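Local coordinates for beta-N-acetylglucosaminidase (Thermotoga maritima, PDB 3WO8), which probably hydrolyses terminal non-reducing N-acetyl-D-hexosamine residues from N-acetyl-beta-D-hexosaminides, as a member of glycoside hydrolase family 3, at residues G17-C22 with R315-V320. Numbering follows the deposited sequence.
Sequences GKLFFC and RSIRTV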
loop_
_atom_site.group_PDB
_atom_site.type_symbol
_atom_site.label_atom_id
_atom_site.label_comp_id
_atom_site.label_asym_id
_atom_site.label_seq_id
_atom_site.Cartn_x
_atom_site.Cartn_y
_atom_site.Cartn_z
ATOM N N GLY B 17 22.163 -19.419 -14.924
ATOM C CA GLY B 17 21.484 -18.576 -13.939
ATOM C C GLY B 17 19.968 -18.651 -14.112
ATOM O O GLY B 17 19.217 -18.520 -13.127
ATOM N N LYS B 18 19.527 -18.891 -15.356
ATOM C CA LYS B 18 18.116 -19.151 -15.656
ATOM C C LYS B 18 17.480 -20.255 -14.816
ATOM O O LYS B 18 16.259 -20.283 -14.684
ATOM C CB LYS B 18 17.913 -19.509 -17.132
ATOM C CG LYS B 18 17.587 -18.355 -18.042
ATOM C CD LYS B 18 18.683 -17.303 -18.068
ATOM C CE LYS B 18 18.205 -16.088 -18.843
ATOM N NZ LYS B 18 19.261 -15.051 -18.910
ATOM N N LEU B 19 18.280 -21.162 -14.264
ATOM C CA LEU B 19 17.730 -22.297 -13.510
ATOM C C LEU B 19 17.419 -22.024 -12.062
ATOM O O LEU B 19 16.853 -22.891 -11.365
ATOM C CB LEU B 19 18.652 -23.509 -13.615
ATOM C CG LEU B 19 18.351 -24.393 -14.827
ATOM C CD1 LEU B 19 17.005 -24.089 -15.487
ATOM C CD2 LEU B 19 19.419 -24.225 -15.876
ATOM N N PHE B 20 17.726 -20.808 -11.614
ATOM C CA PHE B 20 17.623 -20.510 -10.209
ATOM C C PHE B 20 16.691 -19.365 -9.836
ATOM O O PHE B 20 16.707 -18.296 -10.453
ATOM C CB PHE B 20 19.010 -20.221 -9.698
ATOM C CG PHE B 20 19.858 -21.448 -9.547
ATOM C CD1 PHE B 20 19.558 -22.396 -8.569
ATOM C CD2 PHE B 20 20.957 -21.652 -10.374
ATOM C CE1 PHE B 20 20.334 -23.525 -8.424
ATOM C CE2 PHE B 20 21.742 -22.773 -10.220
ATOM C CZ PHE B 20 21.426 -23.711 -9.254
ATOM N N PHE B 21 15.904 -19.637 -8.796
ATOM C CA PHE B 21 15.051 -18.686 -8.119
ATOM C C PHE B 21 15.512 -18.498 -6.642
ATOM O O PHE B 21 15.566 -19.440 -5.873
ATOM C CB PHE B 21 13.582 -19.166 -8.175
ATOM C CG PHE B 21 12.605 -18.058 -8.464
ATOM C CD1 PHE B 21 12.552 -16.936 -7.648
ATOM C CD2 PHE B 21 11.785 -18.107 -9.584
ATOM C CE1 PHE B 21 11.684 -15.897 -7.931
ATOM C CE2 PHE B 21 10.905 -17.082 -9.857
ATOM C CZ PHE B 21 10.845 -15.980 -9.026
ATOM N N CYS B 22 15.825 -17.272 -6.248
ATOM C CA CYS B 22 16.458 -17.023 -4.950
ATOM C C CYS B 22 15.666 -16.018 -4.155
ATOM O O CYS B 22 15.198 -15.031 -4.698
ATOM C CB CYS B 22 17.890 -16.508 -5.138
ATOM S SG CYS B 22 18.988 -17.709 -5.946
ATOM N N ARG B 315 16.823 -27.270 -22.245
ATOM C CA ARG B 315 15.385 -27.197 -22.462
ATOM C C ARG B 315 14.764 -26.265 -21.444
ATOM O O ARG B 315 13.882 -25.482 -21.730
ATOM C CB ARG B 315 14.768 -28.569 -22.233
ATOM C CG ARG B 315 13.687 -28.940 -23.212
ATOM C CD ARG B 315 14.209 -29.959 -24.224
ATOM N NE ARG B 315 13.170 -30.935 -24.536
ATOM C CZ ARG B 315 12.772 -31.922 -23.728
ATOM N NH1 ARG B 315 11.802 -32.731 -24.136
ATOM N NH2 ARG B 315 13.325 -32.113 -22.528
ATOM N N SER B 316 15.207 -26.430 -20.210
ATOM C CA SER B 316 14.742 -25.614 -19.110
ATOM C C SER B 316 15.171 -24.177 -19.375
ATOM O O SER B 316 14.362 -23.270 -19.296
ATOM C CB SER B 316 15.287 -26.142 -17.774
ATOM O OG SER B 316 14.587 -27.311 -17.349
ATOM N N ILE B 317 16.418 -23.970 -19.764
ATOM C CA ILE B 317 16.851 -22.606 -20.064
ATOM C C ILE B 317 15.942 -21.925 -21.088
ATOM O O ILE B 317 15.721 -20.724 -21.030
ATOM C CB ILE B 317 18.318 -22.533 -20.487
ATOM C CG1 ILE B 317 19.210 -22.812 -19.278
ATOM C CG2 ILE B 317 18.648 -21.150 -21.011
ATOM C CD1 ILE B 317 20.628 -23.194 -19.628
ATOM N N ARG B 318 15.401 -22.701 -22.003
ATOM C CA ARG B 318 14.566 -22.148 -23.047
ATOM C C ARG B 318 13.177 -21.834 -22.504
ATOM O O ARG B 318 12.676 -20.737 -22.717
ATOM C CB ARG B 318 14.491 -23.106 -24.249
ATOM C CG ARG B 318 14.640 -22.419 -25.606
ATOM C CD ARG B 318 14.963 -23.418 -26.718
ATOM N NE ARG B 318 16.297 -24.027 -26.567
ATOM C CZ ARG B 318 16.558 -25.308 -26.258
ATOM N NH1 ARG B 318 15.587 -26.208 -26.043
ATOM N NH2 ARG B 318 17.831 -25.698 -26.158
ATOM N N THR B 319 12.569 -22.781 -21.796
ATOM C CA THR B 319 11.274 -22.560 -21.120
ATOM C C THR B 319 11.270 -21.281 -20.250
ATOM O O THR B 319 10.340 -20.479 -20.267
ATOM C CB THR B 319 10.917 -23.767 -20.236
ATOM O OG1 THR B 319 10.871 -24.947 -21.036
ATOM C CG2 THR B 319 9.562 -23.596 -19.587
ATOM N N VAL B 320 12.337 -21.111 -19.495
ATOM C CA VAL B 320 12.529 -19.921 -18.682
ATOM C C VAL B 320 12.629 -18.670 -19.545
ATOM O O VAL B 320 12.033 -17.660 -19.212
ATOM C CB VAL B 320 13.744 -20.077 -17.733
ATOM C CG1 VAL B 320 14.159 -18.744 -17.132
ATOM C CG2 VAL B 320 13.377 -21.025 -16.608
#
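Lys-18 and Leu-19 pack against Ser-316, Ile-317 and Val-320 in an apolar contact at the foot of the TIM barrel, where the 3-10 turn leading into the first barrel strand, 20-24, meets helix 310-326, the second helix after the eighth strand, 283-286. The two segments bury 246 Å² between them, and Leu-19, Ser-316 and Val-320 are buried, while Lys-18 and Ile-317 stay partly exposed; the contact rests on van der Waals packing. The closest backbone approach, 5.7 Å between the CA atoms of Lys-18 and Ile-317, places the turn directly beside the helix. Leu-19 reaches the helix with both methyls: CD1 lies 3.5 Å from CB of Ser-316, while CD2 is 3.7 Å from CG1 of Ile-317, the two side chains crossing at about a right angle. CG1 of Ile-317 can meet Leu-19 because it stands anti to the carbonyl carbon, beside the backbone N (chi1 -71°). The hydroxyl of Ser-316 is satisfied elsewhere, through hydrogen bonds with Asn-282 ND2 and Lys-312 O, and its methylene is what Leu-19 touches. Strand 20-24 pairs in parallel with strand 283-286, whose Met-283 also touches Val-320 and so links the helix to the barrel wall. Lys-18 contributes the root of its side chain, since the chain bends at chi2 (61°) and carries the amino group away from the helix. Its CG sits 3.6 Å from CG1 of Val-320. Both methyls of Val-320 also abut the carbonyl oxygen of Lys-18 from one side, with CG2 at 3.5 Å and CG1 at 3.6 Å from that O.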